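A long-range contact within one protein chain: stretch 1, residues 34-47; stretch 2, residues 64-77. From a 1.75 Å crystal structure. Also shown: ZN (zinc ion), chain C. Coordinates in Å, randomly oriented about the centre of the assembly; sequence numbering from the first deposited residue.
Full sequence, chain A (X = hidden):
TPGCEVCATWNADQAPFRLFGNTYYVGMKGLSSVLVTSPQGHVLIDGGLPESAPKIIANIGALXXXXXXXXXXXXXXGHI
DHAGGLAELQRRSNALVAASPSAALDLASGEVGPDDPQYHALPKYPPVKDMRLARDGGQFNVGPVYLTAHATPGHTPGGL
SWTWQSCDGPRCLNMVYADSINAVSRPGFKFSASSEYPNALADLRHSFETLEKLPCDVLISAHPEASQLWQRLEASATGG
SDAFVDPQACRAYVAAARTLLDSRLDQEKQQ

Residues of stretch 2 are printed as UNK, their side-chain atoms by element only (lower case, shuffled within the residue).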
# COMPACT_ATOMS: atom_id res chain seq x y z
N VAL A 34 -5.25 -5.09 2.41
CA VAL A 34 -6.68 -4.81 2.36
C VAL A 34 -7.38 -5.78 1.41
O VAL A 34 -6.91 -6.04 0.30
CB VAL A 34 -6.94 -3.33 1.91
CG1 VAL A 34 -8.42 -3.10 1.58
CG2 VAL A 34 -6.48 -2.36 3.00
N LEU A 35 -8.51 -6.31 1.87
CA LEU A 35 -9.33 -7.24 1.10
C LEU A 35 -10.63 -6.57 0.66
O LEU A 35 -11.35 -6.00 1.49
CB LEU A 35 -9.62 -8.49 1.93
CG LEU A 35 -10.33 -9.66 1.24
CD1 LEU A 35 -9.40 -10.34 0.25
CD2 LEU A 35 -10.85 -10.65 2.29
N VAL A 36 -10.91 -6.62 -0.63
CA VAL A 36 -12.13 -6.05 -1.18
C VAL A 36 -12.90 -7.19 -1.85
O VAL A 36 -12.45 -7.75 -2.85
CB VAL A 36 -11.86 -4.91 -2.19
CG1 VAL A 36 -13.18 -4.22 -2.56
CG2 VAL A 36 -10.84 -3.90 -1.64
N THR A 37 -14.06 -7.53 -1.30
CA THR A 37 -14.72 -8.79 -1.63
C THR A 37 -15.89 -8.67 -2.60
O THR A 37 -16.48 -7.60 -2.75
CB THR A 37 -15.24 -9.47 -0.35
OG1 THR A 37 -16.26 -8.64 0.23
CG2 THR A 37 -14.11 -9.68 0.67
N SER A 38 -16.22 -9.78 -3.24
CA SER A 38 -17.44 -9.89 -4.03
C SER A 38 -17.79 -11.36 -4.17
O SER A 38 -16.98 -12.23 -3.87
CB SER A 38 -17.27 -9.24 -5.41
OG SER A 38 -16.74 -10.16 -6.35
N PRO A 39 -19.03 -11.66 -4.61
CA PRO A 39 -19.39 -13.07 -4.79
C PRO A 39 -18.68 -13.71 -5.99
O PRO A 39 -18.72 -14.93 -6.15
CB PRO A 39 -20.90 -13.01 -5.01
CG PRO A 39 -21.17 -11.64 -5.51
CD PRO A 39 -20.17 -10.75 -4.83
N GLN A 40 -18.04 -12.88 -6.81
CA GLN A 40 -17.28 -13.35 -7.97
C GLN A 40 -15.78 -13.43 -7.67
O GLN A 40 -14.98 -13.66 -8.57
CB GLN A 40 -17.52 -12.43 -9.16
CG GLN A 40 -18.97 -12.44 -9.66
CD GLN A 40 -19.20 -11.47 -10.79
OE1 GLN A 40 -18.37 -11.34 -11.69
NE2 GLN A 40 -20.33 -10.77 -10.75
N GLY A 41 -15.41 -13.26 -6.41
CA GLY A 41 -14.02 -13.33 -6.00
C GLY A 41 -13.53 -12.00 -5.47
O GLY A 41 -14.23 -10.99 -5.59
N HIS A 42 -12.32 -11.99 -4.92
CA HIS A 42 -11.84 -10.81 -4.21
C HIS A 42 -10.57 -10.19 -4.76
O HIS A 42 -9.81 -10.80 -5.52
CB HIS A 42 -11.57 -11.14 -2.74
CG HIS A 42 -12.55 -12.09 -2.13
ND1 HIS A 42 -13.91 -11.94 -2.26
CD2 HIS A 42 -12.36 -13.23 -1.42
CE1 HIS A 42 -14.52 -12.93 -1.63
NE2 HIS A 42 -13.60 -13.73 -1.11
N VAL A 43 -10.35 -8.96 -4.33
CA VAL A 43 -9.12 -8.23 -4.62
C VAL A 43 -8.35 -8.08 -3.32
O VAL A 43 -8.94 -7.78 -2.27
CB VAL A 43 -9.40 -6.86 -5.22
CG1 VAL A 43 -8.07 -6.10 -5.49
CG2 VAL A 43 -10.19 -7.01 -6.52
N LEU A 44 -7.04 -8.32 -3.38
CA LEU A 44 -6.17 -8.17 -2.21
C LEU A 44 -5.13 -7.13 -2.53
O LEU A 44 -4.54 -7.16 -3.60
CB LEU A 44 -5.52 -9.50 -1.85
CG LEU A 44 -4.59 -9.53 -0.63
CD1 LEU A 44 -5.37 -9.15 0.61
CD2 LEU A 44 -3.96 -10.91 -0.48
N ILE A 45 -4.94 -6.18 -1.61
CA ILE A 45 -3.97 -5.12 -1.81
C ILE A 45 -2.81 -5.27 -0.84
O ILE A 45 -2.99 -5.24 0.37
CB ILE A 45 -4.61 -3.73 -1.64
CG1 ILE A 45 -5.85 -3.61 -2.51
CG2 ILE A 45 -3.61 -2.63 -2.00
CD1 ILE A 45 -6.52 -2.26 -2.44
N ASP A 46 -1.62 -5.44 -1.44
CA ASP A 46 -0.32 -5.57 -0.77
C ASP A 46 -0.14 -6.88 -0.01
O ASP A 46 -1.12 -7.55 0.37
CB ASP A 46 -0.07 -4.37 0.14
CG ASP A 46 0.74 -3.28 -0.55
OD1 ASP A 46 1.21 -3.52 -1.69
OD2 ASP A 46 0.93 -2.21 0.07
N GLY A 47 1.12 -7.25 0.18
CA GLY A 47 1.48 -8.57 0.68
C GLY A 47 2.42 -8.58 1.87
O GLY A 47 2.81 -9.66 2.35
N UNK A 64 -13.78 -15.12 7.43
CA UNK A 64 -14.71 -16.01 6.77
C UNK A 64 -14.55 -16.05 5.26
O UNK A 64 -15.46 -16.49 4.55
N UNK A 65 -13.40 -15.58 4.76
CA UNK A 65 -13.12 -15.66 3.33
C UNK A 65 -11.96 -16.62 3.06
O UNK A 65 -11.37 -17.17 3.99
c UNK A 65 -15.12 -13.40 2.24
c UNK A 65 -16.16 -12.51 2.42
c UNK A 65 -16.03 -11.49 3.34
c UNK A 65 -13.82 -12.26 3.90
c UNK A 65 -14.86 -11.36 4.08
c UNK A 65 -12.81 -14.27 2.77
c UNK A 65 -13.93 -13.29 2.97
N UNK A 66 -11.63 -16.81 1.78
CA UNK A 66 -10.57 -17.75 1.40
C UNK A 66 -9.57 -17.13 0.43
O UNK A 66 -9.95 -16.40 -0.48
c UNK A 66 -11.16 -19.00 0.76
n UNK A 66 -10.99 -23.42 -0.93
n UNK A 66 -12.73 -22.12 -1.68
c UNK A 66 -12.89 -20.80 0.80
c UNK A 66 -12.23 -19.70 1.60
c UNK A 66 -11.88 -22.46 -0.72
n UNK A 66 -11.95 -21.86 0.47
N UNK A 67 -8.29 -17.45 0.62
CA UNK A 67 -7.23 -16.96 -0.26
C UNK A 67 -7.48 -17.52 -1.66
O UNK A 67 -7.13 -16.89 -2.66
c UNK A 67 -5.83 -17.38 0.25
c UNK A 67 -4.73 -15.26 -0.62
c UNK A 67 -4.72 -16.77 -0.63
c UNK A 67 -5.70 -18.90 0.32
N UNK A 68 -8.13 -18.68 -1.73
CA UNK A 68 -8.42 -19.33 -3.00
C UNK A 68 -9.39 -18.50 -3.83
O UNK A 68 -9.50 -18.70 -5.04
c UNK A 68 -8.99 -20.73 -2.76
c UNK A 68 -7.99 -21.73 -2.20
o UNK A 68 -8.62 -20.89 -0.05
o UNK A 68 -7.03 -22.40 -0.12
c UNK A 68 -7.88 -21.67 -0.68
N UNK A 69 -10.10 -17.59 -3.18
CA UNK A 69 -11.10 -16.78 -3.88
C UNK A 69 -10.56 -15.41 -4.28
O UNK A 69 -11.26 -14.61 -4.90
o UNK A 69 -13.72 -18.15 -1.80
c UNK A 69 -12.35 -16.62 -3.02
c UNK A 69 -13.10 -17.93 -2.86
o UNK A 69 -13.07 -18.75 -3.80
N UNK A 70 -9.32 -15.13 -3.91
CA UNK A 70 -8.66 -13.91 -4.37
C UNK A 70 -8.31 -14.06 -5.84
O UNK A 70 -7.60 -14.98 -6.22
c UNK A 70 -7.79 -13.22 -2.14
c UNK A 70 -7.40 -13.62 -3.54
c UNK A 70 -6.55 -12.52 -4.20
N UNK A 71 -8.80 -13.15 -6.67
CA UNK A 71 -8.58 -13.29 -8.11
C UNK A 71 -7.66 -12.21 -8.67
O UNK A 71 -7.21 -12.31 -9.80
c UNK A 71 -11.93 -14.81 -9.31
c UNK A 71 -12.73 -15.97 -8.73
n UNK A 71 -11.84 -17.00 -8.13
c UNK A 71 -9.92 -13.30 -8.83
c UNK A 71 -10.75 -14.52 -8.42
N UNK A 72 -7.38 -11.20 -7.86
CA UNK A 72 -6.44 -10.15 -8.26
C UNK A 72 -5.72 -9.61 -7.04
O UNK A 72 -6.34 -9.33 -6.02
c UNK A 72 -7.29 -6.75 -10.01
c UNK A 72 -7.18 -9.01 -8.97
c UNK A 72 -6.36 -7.81 -9.45
c UNK A 72 -5.30 -8.19 -10.47
N UNK A 73 -4.40 -9.48 -7.15
CA UNK A 73 -3.58 -8.91 -6.09
C UNK A 73 -2.93 -7.62 -6.60
O UNK A 73 -2.34 -7.62 -7.69
c UNK A 73 -1.60 -9.24 -4.56
c UNK A 73 -3.11 -11.20 -5.16
c UNK A 73 -2.09 -12.28 -4.88
c UNK A 73 -2.48 -9.88 -5.63
N UNK A 74 -3.06 -6.54 -5.84
CA UNK A 74 -2.49 -5.25 -6.23
C UNK A 74 -1.29 -4.89 -5.36
O UNK A 74 -1.25 -5.22 -4.19
c UNK A 74 -3.53 -4.14 -6.12
c UNK A 74 -5.86 -3.38 -6.65
c UNK A 74 -4.63 -4.83 -8.29
c UNK A 74 -4.85 -4.50 -6.82
N UNK A 75 -0.33 -4.21 -5.96
CA UNK A 75 0.86 -3.76 -5.25
C UNK A 75 0.89 -2.23 -5.15
O UNK A 75 0.42 -1.53 -6.04
n UNK A 75 3.66 -3.99 -4.11
c UNK A 75 2.12 -4.27 -5.96
o UNK A 75 4.13 -2.95 -6.05
c UNK A 75 3.40 -3.69 -5.38
N UNK A 76 1.44 -1.73 -4.05
CA UNK A 76 1.66 -0.30 -3.90
C UNK A 76 3.07 0.06 -4.40
O UNK A 76 3.22 0.81 -5.37
o UNK A 76 2.34 -0.63 -1.60
c UNK A 76 1.49 0.13 -2.44
N UNK A 77 4.10 -0.49 -3.76
CA UNK A 77 5.46 -0.34 -4.30
C UNK A 77 6.35 -1.54 -3.97
O UNK A 77 5.98 -2.41 -3.19
c UNK A 77 7.58 1.01 -1.68
c UNK A 77 5.99 1.45 -0.23
n UNK A 77 5.44 1.39 -1.43
n UNK A 77 7.28 1.23 -0.35
c UNK A 77 6.11 0.98 -3.84
c UNK A 77 6.40 1.07 -2.36
ZN ZN C . 8.81 1.64 0.99
O HOH W 1 -13.93 -16.31 0.07
O HOH W 2 7.12 2.54 2.71
O HOH W 3 8.78 0.90 2.74

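Position 64 has no side-chain atoms and a positive phi of 96°, closing the preceding helix in a Schellman motif: Gly64. Position 65 carries one carbon and a six-carbon ring, with the CG2 of Thr37 over one face, 3.8 Å from the ring centroid; it is Phe65, whose CD2 also packs 3.7 Å from Leu35 CD2. At position 66 the CA-to-CB bond points away from stretch 1; the side chain is three carbons and a nitrogen, then a carbon bearing two nitrogens, and stays at least 6.1 Å from stretch 1: Arg66.

At position 67, four carbons fork at the first, one arm being two carbons long. This is Ile67, its CD1 4.4 Å from Leu44 CD2. Position 68, three carbons with two oxygens on the third, does not touch stretch 1 and is Glu68. One carbon fewer at position 69 gives Asp69; its CB lies 3.7 Å from His42 NE2, and a water joins that nitrogen to Asp69 OD2 and Arg66 N.

Position 70 has one carbon carrying two others, packed against Leu35 and Leu44: Val70, with CG1 4.0 Å from Leu44 CB. Four carbons in a row ending in nitrogen mark position 71 as Lys71, whose CE passes 3.2 Å from Gln40 O. Its CD would lie only 2.7 Å from a CB at Gly41.

Position 72 has four carbons forked at the second, on the same face of the sheet as Val43, and is Leu72. Position 73, forked at the first with one longer arm, lies beside Leu44: Ile73, CG1 to Leu44 CB 4.4 Å. The fork returns to the second carbon at position 74, Leu74; its CD1 sits 3.7 Å from Val43 CG1 and 4.1 Å from Ile45 CG1.

Position 75 has two carbons, the second bearing an oxygen and a nitrogen. The nitrogen donates to the backbone O of position 77, identifying Asn75. One carbon and one oxygen at position 76 make Ser76, whose OG donates to Asp46 OD2 at 2.7 Å. A carbon and a five-membered ring with two nitrogens at position 77 give His77, a zinc ligand through NE2.

The strands pair in parallel, Leu44 N donating to Leu72 O (2.9 Å) and Leu44 O accepting from Leu74 N (2.8 Å). A bulge between His42 and Val43 shifts the register by one, so that His42 O receives Lys71 N at 2.8 Å and Leu72 N only weakly at 3.4 Å. Beyond the strands, Asp46 OD1 accepts from Ser76 N at 3.0 Å, extending the pairing through a side chain.

Stretch 2 (64-77) GFRIEDVKLILNSH
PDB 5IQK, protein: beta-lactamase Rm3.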